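Local coordinates for protein MlnD (Bacillus methylotrophicus, PDB 5IL5) that supplies a dehydratase domain of a trans-AT polyketide synthase, which probably removes water from carrier-bound intermediates during macrolactin biosynthesis, at residues H33-C38 against I75-A80; F48-S53 against E109-V114; E67-L72 against E100-S105. All blocks are in the same frame, centred on the assembly; numbering follows the deposited sequence.

Interaction 1. Residues H33-C38 against I75-A80; sequences HPYISC and IEMARA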
loop_
_atom_site.group_PDB
_atom_site.type_symbol
_atom_site.label_atom_id
_atom_site.label_comp_id
_atom_site.label_asym_id
_atom_site.label_seq_id
_atom_site.Cartn_x
_atom_site.Cartn_y
_atom_site.Cartn_z
ATOM N N HIS A 33 5.852 0.686 -9.528
ATOM C CA HIS A 33 6.281 1.504 -10.655
ATOM C C HIS A 33 7.795 1.684 -10.551
ATOM O O HIS A 33 8.349 1.575 -9.456
ATOM C CB HIS A 33 5.547 2.857 -10.645
ATOM C CG HIS A 33 5.909 3.801 -11.750
ATOM N ND1 HIS A 33 7.010 4.629 -11.712
ATOM C CD2 HIS A 33 5.265 4.085 -12.905
ATOM C CE1 HIS A 33 7.034 5.372 -12.806
ATOM N NE2 HIS A 33 5.988 5.058 -13.547
ATOM N N PRO A 34 8.484 1.935 -11.671
ATOM C CA PRO A 34 9.946 2.112 -11.591
ATOM C C PRO A 34 10.397 3.128 -10.548
ATOM O O PRO A 34 11.519 3.017 -10.034
ATOM C CB PRO A 34 10.325 2.564 -13.012
ATOM C CG PRO A 34 9.124 2.301 -13.881
ATOM C CD PRO A 34 8.067 1.639 -13.050
ATOM N N TYR A 35 9.570 4.125 -10.230
ATOM C CA TYR A 35 9.893 5.112 -9.212
ATOM C C TYR A 35 9.065 4.966 -7.943
ATOM O O TYR A 35 9.307 5.704 -6.985
ATOM C CB TYR A 35 9.709 6.537 -9.755
ATOM C CG TYR A 35 10.273 6.803 -11.134
ATOM C CD1 TYR A 35 11.524 6.330 -11.508
ATOM C CD2 TYR A 35 9.572 7.580 -12.045
ATOM C CE1 TYR A 35 12.039 6.595 -12.762
ATOM C CE2 TYR A 35 10.082 7.850 -13.295
ATOM C CZ TYR A 35 11.316 7.358 -13.648
ATOM O OH TYR A 35 11.823 7.628 -14.894
ATOM N N ILE A 36 8.098 4.050 -7.904
ATOM C CA ILE A 36 7.230 3.861 -6.742
ATOM C C ILE A 36 7.352 2.412 -6.289
ATOM O O ILE A 36 7.035 1.490 -7.051
ATOM C CB ILE A 36 5.764 4.229 -7.048
ATOM C CG1 ILE A 36 5.665 5.666 -7.586
ATOM C CG2 ILE A 36 4.886 4.045 -5.818
ATOM C CD1 ILE A 36 4.304 6.011 -8.179
ATOM N N SER A 37 7.813 2.209 -5.054
ATOM C CA SER A 37 8.075 0.858 -4.575
ATOM C C SER A 37 6.858 0.214 -3.922
ATOM O O SER A 37 6.645 -0.993 -4.079
ATOM C CB SER A 37 9.255 0.859 -3.597
ATOM O OG SER A 37 8.957 1.555 -2.404
ATOM N N CYS A 38 6.050 0.978 -3.195
ATOM C CA CYS A 38 4.911 0.389 -2.504
ATOM C C CYS A 38 3.960 1.483 -2.045
ATOM O O CYS A 38 4.280 2.673 -2.077
ATOM C CB CYS A 38 5.368 -0.454 -1.312
ATOM S SG CYS A 38 6.304 0.449 -0.069
ATOM N N ILE A 75 6.756 14.471 -12.590
ATOM C CA ILE A 75 5.414 14.429 -13.162
ATOM C C ILE A 75 4.972 12.985 -13.348
ATOM O O ILE A 75 3.817 12.635 -13.072
ATOM C CB ILE A 75 5.358 15.209 -14.490
ATOM C CG1 ILE A 75 5.762 16.677 -14.293
ATOM C CG2 ILE A 75 3.954 15.126 -15.069
ATOM C CD1 ILE A 75 5.823 17.477 -15.597
ATOM N N GLU A 76 5.877 12.124 -13.822
ATOM C CA GLU A 76 5.567 10.699 -13.921
ATOM C C GLU A 76 5.243 10.108 -12.550
ATOM O O GLU A 76 4.318 9.298 -12.422
ATOM C CB GLU A 76 6.728 9.959 -14.586
ATOM C CG GLU A 76 6.550 8.448 -14.706
ATOM C CD GLU A 76 5.384 8.057 -15.584
ATOM O OE1 GLU A 76 4.905 8.909 -16.362
ATOM O OE2 GLU A 76 4.966 6.881 -15.506
ATOM N N MET A 77 5.987 10.500 -11.513
ATOM C CA MET A 77 5.667 10.034 -10.165
ATOM C C MET A 77 4.237 10.400 -9.791
ATOM O O MET A 77 3.477 9.568 -9.281
ATOM C CB MET A 77 6.636 10.633 -9.141
ATOM C CG MET A 77 8.069 10.165 -9.242
ATOM S SD MET A 77 9.191 11.136 -8.214
ATOM C CE MET A 77 10.740 10.451 -8.754
ATOM N N ALA A 78 3.853 11.649 -10.035
ATOM C CA ALA A 78 2.498 12.076 -9.708
ATOM C C ALA A 78 1.473 11.364 -10.581
ATOM O O ALA A 78 0.428 10.920 -10.088
ATOM C CB ALA A 78 2.388 13.591 -9.860
ATOM N N ARG A 79 1.752 11.251 -11.881
ATOM C CA ARG A 79 0.811 10.597 -12.777
ATOM C C ARG A 79 0.599 9.149 -12.376
ATOM O O ARG A 79 -0.535 8.660 -12.373
ATOM C CB ARG A 79 1.313 10.676 -14.216
ATOM C CG ARG A 79 0.398 9.997 -15.224
ATOM C CD ARG A 79 1.169 9.378 -16.359
ATOM N NE ARG A 79 2.084 8.330 -15.925
ATOM C CZ ARG A 79 1.705 7.112 -15.547
ATOM N NH1 ARG A 79 0.422 6.774 -15.541
ATOM N NH2 ARG A 79 2.611 6.221 -15.179
ATOM N N ALA A 80 1.680 8.441 -12.050
ATOM C CA ALA A 80 1.546 7.047 -11.648
ATOM C C ALA A 80 0.828 6.936 -10.309
ATOM O O ALA A 80 -0.065 6.096 -10.143
ATOM C CB ALA A 80 2.922 6.383 -11.600
#

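Interaction 2. Residues F48-S53 against E109-V114; sequences FLINVS and EQIRIV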
loop_
_atom_site.group_PDB
_atom_site.type_symbol
_atom_site.label_atom_id
_atom_site.label_comp_id
_atom_site.label_asym_id
_atom_site.label_seq_id
_atom_site.Cartn_x
_atom_site.Cartn_y
_atom_site.Cartn_z
ATOM N N PHE A 48 2.402 7.088 -1.198
ATOM C CA PHE A 48 3.252 6.039 -1.738
ATOM C C PHE A 48 4.713 6.362 -1.453
ATOM O O PHE A 48 5.092 7.527 -1.313
ATOM C CB PHE A 48 3.083 5.882 -3.257
ATOM C CG PHE A 48 1.683 5.567 -3.710
ATOM C CD1 PHE A 48 0.741 6.567 -3.871
ATOM C CD2 PHE A 48 1.333 4.272 -4.042
ATOM C CE1 PHE A 48 -0.535 6.274 -4.312
ATOM C CE2 PHE A 48 0.060 3.975 -4.485
ATOM C CZ PHE A 48 -0.870 4.976 -4.623
ATOM N N LEU A 49 5.532 5.315 -1.385
ATOM C CA LEU A 49 6.969 5.449 -1.162
ATOM C C LEU A 49 7.703 5.556 -2.500
ATOM O O LEU A 49 7.544 4.696 -3.373
ATOM C CB LEU A 49 7.483 4.246 -0.372
ATOM C CG LEU A 49 8.842 4.354 0.318
ATOM C CD1 LEU A 49 8.940 3.258 1.356
ATOM C CD2 LEU A 49 10.004 4.269 -0.645
ATOM N N ILE A 50 8.505 6.601 -2.658
ATOM C CA ILE A 50 9.291 6.814 -3.869
ATOM C C ILE A 50 10.688 6.250 -3.652
ATOM O O ILE A 50 11.304 6.473 -2.603
ATOM C CB ILE A 50 9.369 8.313 -4.218
ATOM C CG1 ILE A 50 7.975 8.928 -4.391
ATOM C CG2 ILE A 50 10.242 8.533 -5.461
ATOM C CD1 ILE A 50 7.384 8.786 -5.769
ATOM N N ASN A 51 11.221 5.562 -4.660
ATOM C CA ASN A 51 12.599 5.083 -4.593
ATOM C C ASN A 51 13.193 5.144 -5.992
ATOM O O ASN A 51 12.834 4.341 -6.856
ATOM C CB ASN A 51 12.683 3.670 -4.018
ATOM C CG ASN A 51 14.111 3.184 -3.911
ATOM O OD1 ASN A 51 15.054 3.991 -3.901
ATOM N ND2 ASN A 51 14.285 1.871 -3.777
ATOM N N VAL A 52 14.107 6.092 -6.201
ATOM C CA VAL A 52 14.830 6.257 -7.454
ATOM C C VAL A 52 16.323 6.010 -7.279
ATOM O O VAL A 52 17.120 6.417 -8.124
ATOM C CB VAL A 52 14.583 7.651 -8.063
ATOM C CG1 VAL A 52 13.131 7.805 -8.469
ATOM C CG2 VAL A 52 15.005 8.742 -7.093
ATOM N N SER A 53 16.718 5.383 -6.172
ATOM C CA SER A 53 18.124 5.100 -5.919
ATOM C C SER A 53 18.763 4.371 -7.099
ATOM O O SER A 53 19.815 4.781 -7.602
ATOM C CB SER A 53 18.244 4.282 -4.630
ATOM O OG SER A 53 19.591 3.997 -4.304
ATOM N N GLU A 109 17.675 10.319 1.719
ATOM C CA GLU A 109 16.413 10.761 2.291
ATOM C C GLU A 109 15.288 10.030 1.573
ATOM O O GLU A 109 15.166 10.121 0.348
ATOM C CB GLU A 109 16.260 12.277 2.162
ATOM C CG GLU A 109 17.078 13.101 3.159
ATOM C CD GLU A 109 16.679 12.844 4.590
ATOM O OE1 GLU A 109 15.464 12.782 4.863
ATOM O OE2 GLU A 109 17.570 12.706 5.448
ATOM N N GLN A 110 14.478 9.294 2.327
ATOM C CA GLN A 110 13.364 8.563 1.741
ATOM C C GLN A 110 12.324 9.547 1.216
ATOM O O GLN A 110 11.961 10.504 1.906
ATOM C CB GLN A 110 12.753 7.626 2.780
ATOM C CG GLN A 110 12.029 6.419 2.203
ATOM C CD GLN A 110 12.968 5.408 1.574
ATOM O OE1 GLN A 110 12.825 5.053 0.402
ATOM N NE2 GLN A 110 13.937 4.939 2.348
ATOM N N ILE A 111 11.857 9.322 -0.010
ATOM C CA ILE A 111 10.939 10.233 -0.688
ATOM C C ILE A 111 9.562 9.590 -0.770
ATOM O O ILE A 111 9.437 8.403 -1.088
ATOM C CB ILE A 111 11.454 10.578 -2.098
ATOM C CG1 ILE A 111 12.848 11.206 -2.019
ATOM C CG2 ILE A 111 10.474 11.520 -2.804
ATOM C CD1 ILE A 111 13.718 10.898 -3.221
ATOM N N ARG A 112 8.527 10.386 -0.507
ATOM C CA ARG A 112 7.145 9.931 -0.557
ATOM C C ARG A 112 6.309 10.953 -1.310
ATOM O O ARG A 112 6.662 12.133 -1.392
ATOM C CB ARG A 112 6.554 9.758 0.840
ATOM C CG ARG A 112 6.243 11.088 1.497
ATOM C CD ARG A 112 5.856 10.948 2.937
ATOM N NE ARG A 112 5.439 12.235 3.483
ATOM C CZ ARG A 112 4.757 12.377 4.611
ATOM N NH1 ARG A 112 4.429 11.306 5.315
ATOM N NH2 ARG A 112 4.407 13.582 5.033
ATOM N N ILE A 113 5.174 10.500 -1.836
ATOM C CA ILE A 113 4.203 11.380 -2.471
ATOM C C ILE A 113 2.891 11.281 -1.707
ATOM O O ILE A 113 2.372 10.179 -1.493
ATOM C CB ILE A 113 4.004 11.030 -3.958
ATOM C CG1 ILE A 113 2.965 11.960 -4.591
ATOM C CG2 ILE A 113 3.595 9.576 -4.124
ATOM C CD1 ILE A 113 2.931 11.895 -6.101
ATOM N N VAL A 114 2.354 12.434 -1.311
ATOM C CA VAL A 114 1.072 12.528 -0.624
ATOM C C VAL A 114 0.054 13.039 -1.627
ATOM O O VAL A 114 0.340 13.978 -2.379
ATOM C CB VAL A 114 1.157 13.459 0.599
ATOM C CG1 VAL A 114 -0.190 13.540 1.315
ATOM C CG2 VAL A 114 2.243 12.993 1.553
#

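Interaction 3. Residues E67-L72 against E100-S105; sequences EMFPFL and EPMLQS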
loop_
_atom_site.group_PDB
_atom_site.type_symbol
_atom_site.label_atom_id
_atom_site.label_comp_id
_atom_site.label_asym_id
_atom_site.label_seq_id
_atom_site.Cartn_x
_atom_site.Cartn_y
_atom_site.Cartn_z
ATOM N N GLU A 67 24.875 15.654 -7.431
ATOM C CA GLU A 67 23.996 15.195 -8.500
ATOM C C GLU A 67 22.529 15.313 -8.078
ATOM O O GLU A 67 22.203 15.392 -6.892
ATOM C CB GLU A 67 24.340 13.749 -8.870
ATOM C CG GLU A 67 25.595 13.613 -9.729
ATOM C CD GLU A 67 26.066 12.179 -9.873
ATOM O OE1 GLU A 67 25.232 11.253 -9.742
ATOM O OE2 GLU A 67 27.278 11.981 -10.114
ATOM N N MET A 68 21.635 15.326 -9.069
ATOM C CA MET A 68 20.206 15.468 -8.817
ATOM C C MET A 68 19.400 14.531 -9.702
ATOM O O MET A 68 19.758 14.272 -10.852
ATOM C CB MET A 68 19.684 16.875 -9.097
ATOM C CG MET A 68 20.196 17.949 -8.194
ATOM S SD MET A 68 19.633 19.538 -8.808
ATOM C CE MET A 68 20.749 19.765 -10.174
ATOM N N PHE A 69 18.287 14.058 -9.161
ATOM C CA PHE A 69 17.304 13.378 -9.981
ATOM C C PHE A 69 16.592 14.412 -10.851
ATOM O O PHE A 69 16.215 15.478 -10.356
ATOM C CB PHE A 69 16.284 12.643 -9.115
ATOM C CG PHE A 69 15.365 11.751 -9.892
ATOM C CD1 PHE A 69 15.783 10.502 -10.313
ATOM C CD2 PHE A 69 14.084 12.163 -10.210
ATOM C CE1 PHE A 69 14.943 9.684 -11.035
ATOM C CE2 PHE A 69 13.238 11.343 -10.933
ATOM C CZ PHE A 69 13.669 10.103 -11.345
ATOM N N PRO A 70 16.392 14.133 -12.141
ATOM C CA PRO A 70 15.818 15.152 -13.029
ATOM C C PRO A 70 14.509 15.702 -12.482
ATOM O O PRO A 70 13.679 14.966 -11.944
ATOM C CB PRO A 70 15.610 14.403 -14.351
ATOM C CG PRO A 70 15.769 12.950 -14.026
ATOM C CD PRO A 70 16.706 12.896 -12.874
ATOM N N PHE A 71 14.328 17.014 -12.638
ATOM C CA PHE A 71 13.151 17.675 -12.087
ATOM C C PHE A 71 11.865 17.077 -12.637
ATOM O O PHE A 71 11.011 16.605 -11.880
ATOM C CB PHE A 71 13.200 19.174 -12.388
ATOM C CG PHE A 71 14.248 19.908 -11.621
ATOM C CD1 PHE A 71 14.077 20.141 -10.270
ATOM C CD2 PHE A 71 15.390 20.385 -12.242
ATOM C CE1 PHE A 71 15.028 20.821 -9.546
ATOM C CE2 PHE A 71 16.350 21.064 -11.518
ATOM C CZ PHE A 71 16.166 21.285 -10.166
ATOM N N LEU A 72 11.708 17.099 -13.962
ATOM C CA LEU A 72 10.392 16.897 -14.551
ATOM C C LEU A 72 9.919 15.450 -14.496
ATOM O O LEU A 72 8.719 15.200 -14.651
ATOM C CB LEU A 72 10.402 17.379 -16.002
ATOM C CG LEU A 72 10.669 18.875 -16.222
ATOM C CD1 LEU A 72 10.428 19.282 -17.668
ATOM C CD2 LEU A 72 9.847 19.741 -15.276
ATOM N N GLU A 100 12.305 22.344 -4.476
ATOM C CA GLU A 100 13.634 21.891 -4.098
ATOM C C GLU A 100 14.092 20.804 -5.059
ATOM O O GLU A 100 13.268 20.028 -5.560
ATOM C CB GLU A 100 13.675 21.345 -2.659
ATOM C CG GLU A 100 13.469 22.399 -1.573
ATOM C CD GLU A 100 14.593 23.428 -1.510
ATOM O OE1 GLU A 100 15.703 23.135 -2.020
ATOM O OE2 GLU A 100 14.362 24.525 -0.947
ATOM N N PRO A 101 15.390 20.735 -5.347
ATOM C CA PRO A 101 15.918 19.613 -6.126
ATOM C C PRO A 101 16.087 18.362 -5.280
ATOM O O PRO A 101 16.328 18.417 -4.072
ATOM C CB PRO A 101 17.276 20.129 -6.610
ATOM C CG PRO A 101 17.687 21.096 -5.564
ATOM C CD PRO A 101 16.422 21.754 -5.091
ATOM N N MET A 102 15.957 17.214 -5.945
ATOM C CA MET A 102 16.163 15.922 -5.298
ATOM C C MET A 102 17.658 15.631 -5.283
ATOM O O MET A 102 18.201 14.918 -6.130
ATOM C CB MET A 102 15.390 14.825 -6.017
ATOM C CG MET A 102 13.878 14.959 -5.908
ATOM S SD MET A 102 13.001 13.516 -6.540
ATOM C CE MET A 102 11.325 13.879 -6.004
ATOM N N LEU A 103 18.340 16.213 -4.300
ATOM C CA LEU A 103 19.748 15.899 -4.110
ATOM C C LEU A 103 19.901 14.412 -3.833
ATOM O O LEU A 103 19.155 13.827 -3.041
ATOM C CB LEU A 103 20.329 16.700 -2.943
ATOM C CG LEU A 103 20.149 18.214 -2.976
ATOM C CD1 LEU A 103 20.726 18.827 -1.711
ATOM C CD2 LEU A 103 20.797 18.790 -4.217
ATOM N N GLN A 104 20.869 13.798 -4.495
ATOM C CA GLN A 104 21.190 12.398 -4.270
ATOM C C GLN A 104 22.557 12.331 -3.605
ATOM O O GLN A 104 23.565 12.758 -4.182
ATOM C CB GLN A 104 21.145 11.581 -5.561
ATOM C CG GLN A 104 21.359 10.076 -5.316
ATOM C CD GLN A 104 20.139 9.355 -4.718
ATOM O OE1 GLN A 104 20.195 8.810 -3.600
ATOM N NE2 GLN A 104 19.052 9.308 -5.485
ATOM N N SER A 105 22.579 11.791 -2.395
ATOM C CA SER A 105 23.752 11.837 -1.537
ATOM C C SER A 105 24.000 10.437 -0.994
ATOM O O SER A 105 23.692 9.449 -1.665
ATOM C CB SER A 105 23.545 12.847 -0.397
ATOM O OG SER A 105 24.708 12.962 0.397
#

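Interaction 1. Residues H33-C38 against I75-A80
The helix 74-86, which the N-terminal hotdog fold of this dehydratase domain wraps, here meets the turn that leads into strand 36-39. His33 to Ile36 form a type I beta turn, and the ring of His33 is locked by both of its nitrogens. CG lies anti to the backbone N (chi1 179°), which carries the ring out to the helix. His33 ND1 accepts from the turn's own Tyr35 N at 3.0 Å, while His33 NE2 donates to Glu76 OE2 at 2.9 Å, an N-H...O angle of 151°. The acceptor uses its anti lone pair and lies near the imidazole plane. Such a pattern is consistent with a neutral His33 protonated on NE2.

Glu76, bent at chi2 (63°), is gripped from its own helix too: Arg79 approaches side-on, NE to OE1 at 2.9 Å and NH2 to OE2, meeting the oxygens from above the carboxylate plane. Backbone N-H groups of Ile212 and Ile213 also bind this carboxylate, one to each oxygen, so its buried charge is well compensated and probably stays ionised.

Apolar contacts flank the polar cluster. Ala80 CB sits over one face of the His33 ring in a CH-pi contact, 3.5 Å from CD2, and also touches Ile36 CD1 at 3.7 Å. Met77 crosses Tyr35 at about a right angle, CG to CB at 4.0 Å, and Glu76 CG meets Tyr35 CE2 at 3.9 Å. A buried His-carboxylate hydrogen bond thus joins the turn that leads into strand 36-39 to the central helix of the hotdog fold.

Interaction 2. Residues F48-S53 against E109-V114
Strands 46-50 and 111-117 run antiparallel in the N-terminal hotdog region, their short segments inclined at 144° with axes 4.4 Å apart at closest. Phe48 and Ile113 form the regular hydrogen-bonded pair: Phe48 N donates to Ile113 O at 3.1 Å, and Ile113 N returns to Phe48 O at 3.0 Å, both in the carbonyl plane. Farther along, Ile50 N donates to Ile111 O from above the carbonyl plane.

The well-packed face carries Phe48, Ile50, Ile111 and Ile113. Phe48 CB and Ile113 CG2 lie alongside each other at 3.8 Å, the branch methyl in the crowded position between N and carbonyl carbon. Ile50 crosses Ile111 obliquely, CB to CG2 at 3.7 Å, and Met77, Ala81 and Met84 of helix 74-86 back this face.

The other face, with Leu49 and Arg112, is partly exposed and sparser. There Gln110, folded at chi2 (70°), brings OE1 to Leu49 CD2, while the extended Arg112 turns to Glu127 of strand 122-128 in a salt bridge. Backbone bonds therefore set the register, with aliphatic contact on the helix side and charge pairing kept to the more solvent-accessible side.

Interaction 3. Residues E67-L72 against E100-S105
A short, weakly bonded antiparallel pairing joins residues 68-69 to 102-103, at the partly buried margin of the N-terminal hotdog region and separate from its main strand order. Met68 and Leu103 form a non-hydrogen-bonded pair, framed by two backbone bonds. Gln104 N donates to Glu67 O at 3.2 Å, nearly straight (169°) although the donor stands above the carbonyl plane. Phe69 N donates to Met102 O, also at 3.2 Å, this time in the carbonyl plane. Met68 CA adds a C-H...O contact to the same Met102 O, at 3.4 Å.

Met102 is also the centre of an inverse gamma turn, whose Leu103 N to Pro101 O bond is weak. This small two-stranded pairing flanks the central helix 74-86 of the hotdog: the face bearing Phe69 and Met102 packs on Met77, and Met102 also touches Gln74. On that face the two side chains lie side by side and point the same way, Phe69 CB to Met102 CB at 3.9 Å. Phe69 CG is anti to its backbone N (chi1 -171°), and the extended Met102 chain runs up beside the ring. Met102 SD lies 5.1 Å from the centroid of the Phe69 ring, 54° off the normal, an oblique Met-aromatic contact. Pro70 CD lies over one face of that ring, toward its rim.

Met68 leaves from the other face. Its chain bends at chi3 and sets Met68 SD against Pro101 CB at 3.3 Å, while CG meets Leu103 CD2 alongside. Phe71 approaches the same proline, CE1 to Pro101 CB at 3.8 Å, with the Glu100 carbonyl oxygen near the ring plane at its edge. Ile59 of strand 59-61 packs on both Met68 and Phe71.

Interaction 1 is the buried one and the one whose segments are joined by a side-chain hydrogen bond, His33 to a Glu76 that Arg79 also holds; interactions 2 and 3 are partly buried strand pairings. Interactions 1 and 2 share the edge of one sheet, where Ser37 N and Leu49 O, and Leu49 N and Cys38 O, probably bond strand 36-39 to strand 46-50. Interaction 3 belongs to a separate two-stranded pairing, more weakly bonded than the pairing of strands 46-50 and 111-117. All three converge on Met77, whose CE approaches Val52 CG1 at 3.6 Å and Phe69 CE2 at 3.4 Å. Backbone bonds thus dominate the strand pairings, whereas side-chain polarity dominates where a turn meets the helix.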